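Local structure of alanine racemase, biosynthetic (Pseudomonas aeruginosa PAO1, 6A2F) at residues A238-V248 and A260-C271; T285-R293 and V321-E332. The protein belongs to the alanine racemase family of pyridoxal phosphate-dependent enzymes, pairing a TIM-barrel domain with a C-terminal beta-strand domain in a two-chain assembly. All blocks are in the same frame, centred on the assembly; numbering follows the deposited sequence.

Contact 1: residues A238-V248 and A260-C271; sequences AQLISLREVAV and AERPARIGTVSC
Ser270 OG is gripped from two directions: Gln239 N donates to it at 3.2 Å, and the carbonyl of Pro3 bonds it from outside the strand pair. The hydroxyl is put there by a first torsion of 52°, which tucks it between its own backbone N and carbonyl carbon. Ser270 N in turn donates to Gln239 O at 3.1 Å, so one serine closes this end of the pair, where the chain makes an inverse gamma turn. A classic beta bulge follows, an example of how an antiparallel ladder absorbs an extra residue: Ile241 and Ser242 both face Thr268. Ile241 N reaches Thr268 O at 2.8 Å, whereas Thr268 N meets Ser242 O from above the carbonyl plane, 40° out of it. Beyond the bulge the ladder is regular as far as Val246 and Ala264.

On one face, Leu240 CD2 lies 3.9 Å from Val269 CG2, and Leu240 and Leu243 flank Gly267, whose lack of a side chain leaves room for the CD2 methyl of Leu240. Leu243 CG covers one face of the Arg265 guanidinium, while Glu245 OE1 takes the edge in a salt bridge, 2.9 Å from Arg265 NH2, the two flat groups turned 55° apart. On the other face, Val246 CG2 packs 4.0 Å from Ile266 CG1.

Strand 305-308 pairs with strand 264-269 and, with Leu309, touches Leu240, Val269 and Leu243. On the opposite face Ser242 OG hydrogen-bonds Arg130 O and Arg244 NE salt-bridges Asp125, both of the second subunit. Strands 4-8 and 320-322 pair with strand 234-246.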
loop_
_atom_site.group_PDB
_atom_site.type_symbol
_atom_site.label_atom_id
_atom_site.label_comp_id
_atom_site.label_asym_id
_atom_site.label_seq_id
_atom_site.Cartn_x
_atom_site.Cartn_y
_atom_site.Cartn_z
ATOM N N ALA A 238 -0.906 0.247 -17.120
ATOM C CA ALA A 238 -2.361 0.280 -17.146
ATOM C C ALA A 238 -2.866 0.744 -18.513
ATOM O O ALA A 238 -2.127 0.709 -19.500
ATOM C CB ALA A 238 -2.896 1.171 -16.034
ATOM N N GLN A 239 -4.127 1.172 -18.562
ATOM C CA GLN A 239 -4.741 1.626 -19.804
ATOM C C GLN A 239 -5.674 2.803 -19.598
ATOM O O GLN A 239 -6.223 2.995 -18.510
ATOM C CB GLN A 239 -5.531 0.491 -20.459
ATOM C CG GLN A 239 -4.777 -0.268 -21.538
ATOM C CD GLN A 239 -5.518 -1.511 -21.988
ATOM O OE1 GLN A 239 -6.731 -1.477 -22.222
ATOM N NE2 GLN A 239 -4.791 -2.623 -22.107
ATOM N N LEU A 240 -5.849 3.586 -20.660
ATOM C CA LEU A 240 -6.915 4.575 -20.720
ATOM C C LEU A 240 -8.236 3.838 -20.879
ATOM O O LEU A 240 -8.404 3.058 -21.816
ATOM C CB LEU A 240 -6.705 5.533 -21.893
ATOM C CG LEU A 240 -5.528 6.507 -21.866
ATOM C CD1 LEU A 240 -5.536 7.314 -23.153
ATOM C CD2 LEU A 240 -5.575 7.427 -20.652
ATOM N N ILE A 241 -9.153 4.076 -19.944
ATOM C CA ILE A 241 -10.467 3.422 -19.928
ATOM C C ILE A 241 -11.585 4.427 -20.212
ATOM O O ILE A 241 -12.756 4.052 -20.379
ATOM C CB ILE A 241 -10.732 2.673 -18.599
ATOM C CG1 ILE A 241 -10.738 3.647 -17.407
ATOM C CG2 ILE A 241 -9.705 1.565 -18.408
ATOM C CD1 ILE A 241 -11.192 3.041 -16.091
ATOM N N SER A 242 -11.210 5.705 -20.257
ATOM C CA SER A 242 -12.140 6.782 -20.578
ATOM C C SER A 242 -11.403 8.010 -21.095
ATOM O O SER A 242 -10.245 8.251 -20.741
ATOM C CB SER A 242 -12.982 7.155 -19.357
ATOM O OG SER A 242 -13.959 8.117 -19.697
ATOM N N LEU A 243 -12.090 8.779 -21.935
ATOM C CA LEU A 243 -11.553 10.017 -22.480
ATOM C C LEU A 243 -12.681 11.039 -22.606
ATOM O O LEU A 243 -13.749 10.729 -23.143
ATOM C CB LEU A 243 -10.883 9.744 -23.824
ATOM C CG LEU A 243 -9.980 10.778 -24.506
ATOM C CD1 LEU A 243 -9.164 11.606 -23.523
ATOM C CD2 LEU A 243 -9.065 10.048 -25.474
ATOM N N ARG A 244 -12.443 12.242 -22.085
ATOM C CA ARG A 244 -13.466 13.289 -21.983
ATOM C C ARG A 244 -12.982 14.654 -22.455
ATOM O O ARG A 244 -11.791 14.968 -22.391
ATOM C CB ARG A 244 -13.944 13.446 -20.535
ATOM C CG ARG A 244 -14.970 12.431 -20.074
ATOM C CD ARG A 244 -15.871 13.026 -19.002
ATOM N NE ARG A 244 -17.184 13.428 -19.523
ATOM C CZ ARG A 244 -17.541 14.675 -19.846
ATOM N NH1 ARG A 244 -16.689 15.685 -19.712
ATOM N NH2 ARG A 244 -18.763 14.916 -20.304
ATOM N N GLU A 245 -13.934 15.460 -22.914
ATOM C CA GLU A 245 -13.723 16.876 -23.154
ATOM C C GLU A 245 -14.172 17.632 -21.908
ATOM O O GLU A 245 -15.275 17.407 -21.404
ATOM C CB GLU A 245 -14.538 17.343 -24.364
ATOM C CG GLU A 245 -14.158 16.693 -25.689
ATOM C CD GLU A 245 -12.797 17.135 -26.198
ATOM O OE1 GLU A 245 -12.174 16.367 -26.965
ATOM O OE2 GLU A 245 -12.347 18.247 -25.833
ATOM N N VAL A 246 -13.313 18.514 -21.406
ATOM C CA VAL A 246 -13.627 19.320 -20.227
ATOM C C VAL A 246 -13.437 20.795 -20.569
ATOM O O VAL A 246 -12.340 21.216 -20.952
ATOM C CB VAL A 246 -12.751 18.935 -19.012
ATOM C CG1 VAL A 246 -13.158 19.719 -17.776
ATOM C CG2 VAL A 246 -12.842 17.445 -18.723
ATOM N N ALA A 247 -14.514 21.568 -20.439
ATOM C CA ALA A 247 -14.510 22.999 -20.761
ATOM C C ALA A 247 -13.768 23.822 -19.710
ATOM O O ALA A 247 -13.565 23.364 -18.587
ATOM C CB ALA A 247 -15.937 23.510 -20.928
ATOM N N VAL A 248 -13.362 25.033 -20.087
ATOM C CA VAL A 248 -12.699 25.965 -19.169
ATOM C C VAL A 248 -13.583 26.232 -17.940
ATOM O O VAL A 248 -14.801 26.396 -18.067
ATOM C CB VAL A 248 -12.278 27.277 -19.897
ATOM C CG1 VAL A 248 -13.483 28.027 -20.451
ATOM C CG2 VAL A 248 -11.442 28.180 -18.996
ATOM N N ALA A 260 -9.901 23.245 -15.119
ATOM C CA ALA A 260 -9.444 23.463 -16.493
ATOM C C ALA A 260 -9.344 24.945 -16.844
ATOM O O ALA A 260 -10.290 25.709 -16.636
ATOM C CB ALA A 260 -10.359 22.743 -17.474
ATOM N N GLU A 261 -8.193 25.334 -17.385
ATOM C CA GLU A 261 -7.921 26.727 -17.742
ATOM C C GLU A 261 -7.963 26.981 -19.249
ATOM O O GLU A 261 -8.071 28.128 -19.690
ATOM C CB GLU A 261 -6.578 27.168 -17.162
ATOM C CG GLU A 261 -6.595 27.341 -15.650
ATOM C CD GLU A 261 -5.217 27.604 -15.078
ATOM O OE1 GLU A 261 -5.113 28.438 -14.152
ATOM O OE2 GLU A 261 -4.238 26.985 -15.555
ATOM N N ARG A 262 -7.862 25.907 -20.024
ATOM C CA ARG A 262 -8.077 25.931 -21.468
ATOM C C ARG A 262 -8.958 24.725 -21.798
ATOM O O ARG A 262 -9.038 23.801 -20.984
ATOM C CB ARG A 262 -6.731 25.869 -22.206
ATOM C CG ARG A 262 -5.928 24.594 -21.971
ATOM C CD ARG A 262 -4.445 24.816 -22.223
ATOM N NE ARG A 262 -3.670 23.586 -22.040
ATOM C CZ ARG A 262 -3.106 22.887 -23.025
ATOM N NH1 ARG A 262 -2.424 21.785 -22.742
ATOM N NH2 ARG A 262 -3.210 23.286 -24.289
ATOM N N PRO A 263 -9.639 24.720 -22.968
ATOM C CA PRO A 263 -10.420 23.515 -23.277
ATOM C C PRO A 263 -9.531 22.282 -23.134
ATOM O O PRO A 263 -8.452 22.221 -23.731
ATOM C CB PRO A 263 -10.838 23.726 -24.735
ATOM C CG PRO A 263 -10.850 25.206 -24.904
ATOM C CD PRO A 263 -9.722 25.718 -24.051
ATOM N N ALA A 264 -9.973 21.328 -22.317
ATOM C CA ALA A 264 -9.115 20.219 -21.913
ATOM C C ALA A 264 -9.598 18.851 -22.378
ATOM O O ALA A 264 -10.796 18.610 -22.541
ATOM C CB ALA A 264 -8.911 20.229 -20.405
ATOM N N ARG A 265 -8.626 17.969 -22.592
ATOM C CA ARG A 265 -8.854 16.585 -22.954
ATOM C C ARG A 265 -8.370 15.755 -21.764
ATOM O O ARG A 265 -7.201 15.836 -21.383
ATOM C CB ARG A 265 -8.054 16.268 -24.218
ATOM C CG ARG A 265 -8.554 15.098 -25.039
ATOM C CD ARG A 265 -7.803 15.017 -26.365
ATOM N NE ARG A 265 -8.109 13.781 -27.084
ATOM C CZ ARG A 265 -9.203 13.584 -27.822
ATOM N NH1 ARG A 265 -9.385 12.415 -28.428
ATOM N NH2 ARG A 265 -10.119 14.543 -27.956
ATOM N N ILE A 266 -9.269 14.986 -21.154
ATOM C CA ILE A 266 -8.957 14.290 -19.902
ATOM C C ILE A 266 -9.240 12.789 -19.952
ATOM O O ILE A 266 -10.361 12.371 -20.253
ATOM C CB ILE A 266 -9.666 14.958 -18.700
ATOM C CG1 ILE A 266 -9.032 16.334 -18.450
ATOM C CG2 ILE A 266 -9.643 14.057 -17.465
ATOM C CD1 ILE A 266 -8.890 16.734 -17.002
ATOM N N GLY A 267 -8.212 11.994 -19.653
ATOM C CA GLY A 267 -8.300 10.536 -19.722
ATOM C C GLY A 267 -8.240 9.869 -18.364
ATOM O O GLY A 267 -7.483 10.291 -17.496
ATOM N N THR A 268 -9.040 8.821 -18.184
ATOM C CA THR A 268 -9.070 8.062 -16.933
ATOM C C THR A 268 -8.283 6.756 -17.077
ATOM O O THR A 268 -8.401 6.056 -18.083
ATOM C CB THR A 268 -10.522 7.789 -16.476
ATOM O OG1 THR A 268 -11.239 9.028 -16.423
ATOM C CG2 THR A 268 -10.566 7.128 -15.091
ATOM N N VAL A 269 -7.479 6.447 -16.060
ATOM C CA VAL A 269 -6.568 5.304 -16.082
ATOM C C VAL A 269 -6.968 4.247 -15.049
ATOM O O VAL A 269 -7.430 4.574 -13.948
ATOM C CB VAL A 269 -5.107 5.761 -15.856
ATOM C CG1 VAL A 269 -4.154 4.576 -15.769
ATOM C CG2 VAL A 269 -4.672 6.707 -16.963
ATOM N N SER A 270 -6.778 2.981 -15.421
ATOM C CA SER A 270 -7.131 1.836 -14.586
ATOM C C SER A 270 -6.082 1.541 -13.509
ATOM O O SER A 270 -5.510 0.442 -13.451
ATOM C CB SER A 270 -7.356 0.608 -15.469
ATOM O OG SER A 270 -6.253 0.409 -16.339
ATOM N N CYS A 271 -5.833 2.535 -12.660
ATOM C CA CYS A 271 -4.903 2.412 -11.534
ATOM C C CYS A 271 -5.256 3.445 -10.479
ATOM O O CYS A 271 -5.489 4.603 -10.804
ATOM C CB CYS A 271 -3.450 2.600 -11.987
ATOM S SG CYS A 271 -2.228 2.378 -10.667
#

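Contact 2: residues T285-R293 and V321-E332; sequences TPVLVGGRR and VELWGAGLSVDE
Glu332 and Arg293 approach from opposite directions because of how their chains are set: the glutamate runs extended with CG anti to the backbone N (chi1 -163°), whereas the arginine starts likewise but bends at chi3 (-97°), swinging its guanidinium toward the helix start. The result illustrates the end-on, two-pronged salt bridge. Arg293 NH1 donates to Glu332 OE1 at 2.9 Å and Arg293 NH2 to Glu332 OE2 at 2.7 Å, each oxygen offering its syn lone pair, with the two planes 9° apart. Two parallel bonds fix the rotation of both groups. Pro286 CG sits beside OE2, and Leu328 CD1 lies obliquely against the guanidinium.

Beneath this bridge Leu328 packs between the two segments. Its CB rests 4.0 Å from Leu288 CG, and its CD2 methyl presses on the backbone of Pro286 and Val287. Val287 and Leu323 lie side by side, CG2 to CD1 3.6 Å. The strands themselves pair through Leu288 and Glu322, Leu288 N donating to Glu322 O at 3.1 Å. The extended Glu322 side chain reaches into the loop that follows it, where OE1 accepts Gly327 N at 2.8 Å and also Leu328 N, holding the loop that presents Leu328. A water links the segments further, donating to Pro286 O at 2.7 Å and to Leu323 O at 3.0 Å.

The type I' turn from Val289 to Arg292 joins strands 286-289 and 292-296 in an antiparallel hairpin. Strand 320-322 adjoins strand 234-246 on its other side, and helix 330-336 packs over Thr285 and Pro286.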
loop_
_atom_site.group_PDB
_atom_site.type_symbol
_atom_site.label_atom_id
_atom_site.label_comp_id
_atom_site.label_asym_id
_atom_site.label_seq_id
_atom_site.Cartn_x
_atom_site.Cartn_y
_atom_site.Cartn_z
ATOM N N THR A 285 2.480 15.202 -11.548
ATOM C CA THR A 285 3.111 13.892 -11.408
ATOM C C THR A 285 3.161 13.248 -12.797
ATOM O O THR A 285 2.139 13.173 -13.482
ATOM C CB THR A 285 2.344 12.996 -10.415
ATOM O OG1 THR A 285 2.338 13.611 -9.126
ATOM C CG2 THR A 285 2.985 11.627 -10.304
ATOM N N PRO A 286 4.356 12.809 -13.226
ATOM C CA PRO A 286 4.530 12.318 -14.592
ATOM C C PRO A 286 3.911 10.943 -14.845
ATOM O O PRO A 286 3.825 10.104 -13.931
ATOM C CB PRO A 286 6.052 12.247 -14.743
ATOM C CG PRO A 286 6.551 12.025 -13.357
ATOM C CD PRO A 286 5.627 12.821 -12.478
ATOM N N VAL A 287 3.485 10.737 -16.090
ATOM C CA VAL A 287 2.982 9.452 -16.557
ATOM C C VAL A 287 3.306 9.295 -18.052
ATOM O O VAL A 287 3.558 10.288 -18.744
ATOM C CB VAL A 287 1.467 9.312 -16.274
ATOM C CG1 VAL A 287 0.631 9.765 -17.465
ATOM C CG2 VAL A 287 1.128 7.885 -15.886
ATOM N N LEU A 288 3.324 8.059 -18.542
ATOM C CA LEU A 288 3.472 7.818 -19.977
ATOM C C LEU A 288 2.173 7.308 -20.597
ATOM O O LEU A 288 1.568 6.360 -20.098
ATOM C CB LEU A 288 4.613 6.841 -20.274
ATOM C CG LEU A 288 6.063 7.210 -19.946
ATOM C CD1 LEU A 288 7.008 6.256 -20.663
ATOM C CD2 LEU A 288 6.397 8.652 -20.312
ATOM N N VAL A 289 1.749 7.954 -21.680
ATOM C CA VAL A 289 0.595 7.506 -22.460
ATOM C C VAL A 289 1.076 7.219 -23.878
ATOM O O VAL A 289 1.503 8.128 -24.593
ATOM C CB VAL A 289 -0.551 8.548 -22.464
ATOM C CG1 VAL A 289 -1.762 8.022 -23.227
ATOM C CG2 VAL A 289 -0.945 8.928 -21.039
ATOM N N GLY A 290 1.024 5.950 -24.269
ATOM C CA GLY A 290 1.560 5.511 -25.557
ATOM C C GLY A 290 3.048 5.782 -25.686
ATOM O O GLY A 290 3.541 6.091 -26.774
ATOM N N GLY A 291 3.758 5.672 -24.564
ATOM C CA GLY A 291 5.177 6.001 -24.494
ATOM C C GLY A 291 5.460 7.488 -24.363
ATOM O O GLY A 291 6.612 7.887 -24.201
ATOM N N ARG A 292 4.415 8.312 -24.422
ATOM C CA ARG A 292 4.587 9.768 -24.436
ATOM C C ARG A 292 4.326 10.403 -23.069
ATOM O O ARG A 292 3.385 10.033 -22.366
ATOM C CB ARG A 292 3.690 10.410 -25.502
ATOM C CG ARG A 292 3.915 9.904 -26.927
ATOM C CD ARG A 292 5.057 10.620 -27.639
ATOM N NE ARG A 292 4.911 12.080 -27.614
ATOM C CZ ARG A 292 4.134 12.790 -28.434
ATOM N NH1 ARG A 292 3.402 12.196 -29.374
ATOM N NH2 ARG A 292 4.083 14.111 -28.311
ATOM N N ARG A 293 5.164 11.367 -22.707
ATOM C CA ARG A 293 5.092 12.011 -21.398
ATOM C C ARG A 293 3.834 12.871 -21.232
ATOM O O ARG A 293 3.465 13.634 -22.130
ATOM C CB ARG A 293 6.359 12.834 -21.153
ATOM C CG ARG A 293 6.652 13.133 -19.693
ATOM C CD ARG A 293 8.044 13.728 -19.525
ATOM N NE ARG A 293 9.054 12.732 -19.159
ATOM C CZ ARG A 293 9.381 12.413 -17.907
ATOM N NH1 ARG A 293 10.318 11.502 -17.677
ATOM N NH2 ARG A 293 8.775 12.999 -16.880
ATOM N N VAL A 321 -0.715 2.754 -20.541
ATOM C CA VAL A 321 -0.245 3.807 -19.650
ATOM C C VAL A 321 0.835 3.246 -18.730
ATOM O O VAL A 321 0.567 2.339 -17.942
ATOM C CB VAL A 321 -1.399 4.410 -18.811
ATOM C CG1 VAL A 321 -0.867 5.356 -17.742
ATOM C CG2 VAL A 321 -2.394 5.137 -19.702
ATOM N N GLU A 322 2.052 3.775 -18.842
ATOM C CA GLU A 322 3.131 3.400 -17.922
ATOM C C GLU A 322 3.146 4.311 -16.691
ATOM O O GLU A 322 3.408 5.513 -16.798
ATOM C CB GLU A 322 4.497 3.406 -18.620
ATOM C CG GLU A 322 5.625 2.902 -17.730
ATOM C CD GLU A 322 6.947 2.732 -18.458
ATOM O OE1 GLU A 322 7.986 3.164 -17.911
ATOM O OE2 GLU A 322 6.958 2.165 -19.571
ATOM N N LEU A 323 2.845 3.733 -15.527
ATOM C CA LEU A 323 2.911 4.469 -14.266
ATOM C C LEU A 323 4.360 4.559 -13.804
ATOM O O LEU A 323 4.782 5.581 -13.265
ATOM C CB LEU A 323 2.032 3.826 -13.181
ATOM C CG LEU A 323 0.496 3.898 -13.216
ATOM C CD1 LEU A 323 -0.042 5.255 -13.658
ATOM C CD2 LEU A 323 -0.100 2.783 -14.060
ATOM N N TRP A 324 5.097 3.467 -13.994
ATOM C CA TRP A 324 6.559 3.453 -13.877
ATOM C C TRP A 324 7.153 2.197 -14.498
ATOM O O TRP A 324 6.457 1.196 -14.655
ATOM C CB TRP A 324 7.037 3.623 -12.429
ATOM C CG TRP A 324 6.543 2.602 -11.433
ATOM C CD1 TRP A 324 6.973 1.308 -11.287
ATOM C CD2 TRP A 324 5.561 2.816 -10.413
ATOM N NE1 TRP A 324 6.303 0.701 -10.249
ATOM C CE2 TRP A 324 5.431 1.602 -9.696
ATOM C CE3 TRP A 324 4.774 3.914 -10.040
ATOM C CZ2 TRP A 324 4.544 1.456 -8.625
ATOM C CZ3 TRP A 324 3.885 3.766 -8.972
ATOM C CH2 TRP A 324 3.782 2.543 -8.278
ATOM N N GLY A 325 8.434 2.265 -14.857
ATOM C CA GLY A 325 9.142 1.144 -15.476
ATOM C C GLY A 325 10.421 1.558 -16.185
ATOM O O GLY A 325 11.200 2.365 -15.666
ATOM N N ALA A 326 10.632 1.000 -17.377
ATOM C CA ALA A 326 11.827 1.289 -18.170
ATOM C C ALA A 326 11.753 2.653 -18.871
ATOM O O ALA A 326 12.785 3.242 -19.195
ATOM C CB ALA A 326 12.085 0.177 -19.175
ATOM N N GLY A 327 10.537 3.148 -19.095
ATOM C CA GLY A 327 10.338 4.441 -19.748
ATOM C C GLY A 327 10.322 5.611 -18.779
ATOM O O GLY A 327 10.809 6.694 -19.096
ATOM N N LEU A 328 9.754 5.390 -17.597
ATOM C CA LEU A 328 9.604 6.431 -16.584
ATOM C C LEU A 328 10.002 5.868 -15.227
ATOM O O LEU A 328 9.436 4.871 -14.767
ATOM C CB LEU A 328 8.159 6.944 -16.557
ATOM C CG LEU A 328 7.704 7.886 -15.433
ATOM C CD1 LEU A 328 8.480 9.199 -15.416
ATOM C CD2 LEU A 328 6.209 8.149 -15.544
ATOM N N SER A 329 10.982 6.509 -14.598
ATOM C CA SER A 329 11.591 5.984 -13.379
ATOM C C SER A 329 10.669 6.080 -12.173
ATOM O O SER A 329 10.086 7.138 -11.896
ATOM C CB SER A 329 12.913 6.693 -13.088
ATOM O OG SER A 329 13.553 6.115 -11.961
ATOM N N VAL A 330 10.551 4.965 -11.458
ATOM C CA VAL A 330 9.779 4.911 -10.218
ATOM C C VAL A 330 10.288 5.996 -9.260
ATOM O O VAL A 330 9.520 6.568 -8.475
ATOM C CB VAL A 330 9.801 3.485 -9.591
ATOM C CG1 VAL A 330 11.214 3.047 -9.219
ATOM C CG2 VAL A 330 8.869 3.393 -8.390
ATOM N N ASP A 331 11.579 6.301 -9.374
ATOM C CA ASP A 331 12.224 7.335 -8.567
ATOM C C ASP A 331 11.714 8.733 -8.890
ATOM O O ASP A 331 11.475 9.520 -7.978
ATOM C CB ASP A 331 13.746 7.250 -8.701
ATOM C CG ASP A 331 14.290 5.914 -8.230
ATOM O OD1 ASP A 331 13.830 5.433 -7.172
ATOM O OD2 ASP A 331 15.160 5.335 -8.921
ATOM N N GLU A 332 11.523 9.031 -10.174
ATOM C CA GLU A 332 10.965 10.326 -10.574
ATOM C C GLU A 332 9.529 10.480 -10.071
ATOM O O GLU A 332 9.173 11.523 -9.515
ATOM C CB GLU A 332 11.027 10.530 -12.095
ATOM C CG GLU A 332 10.849 11.984 -12.525
ATOM C CD GLU A 332 10.551 12.154 -14.007
ATOM O OE1 GLU A 332 11.084 11.385 -14.833
ATOM O OE2 GLU A 332 9.783 13.075 -14.357
HETATM O O HOH W 1 2.836 7.855 -12.810
#

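How the contacts relate
The two contacts, centred about 17 Å apart, are successive parts of one curled sheet, in which strand 320-322 of contact 2 lies beside strand 234-246 of contact 1. Ala238 N and Val321 O, 2.7 Å apart, probably form a hydrogen bond across that seam. Side chains also pack between the contacts: Leu240 CD1 lies 3.8 Å from Val289 CG1, and Val269 CG2 lies 3.9 Å from Val321 CG2. Contact 1 comes nearer to a D-lysine: the Thr268 side chain is about 8 Å from one and packs on Arg130 of the second subunit; Arg130 is one of the residues that line a D-lysine pocket. In contact 2, the Leu323 side chain is about 13 Å from a D-lysine.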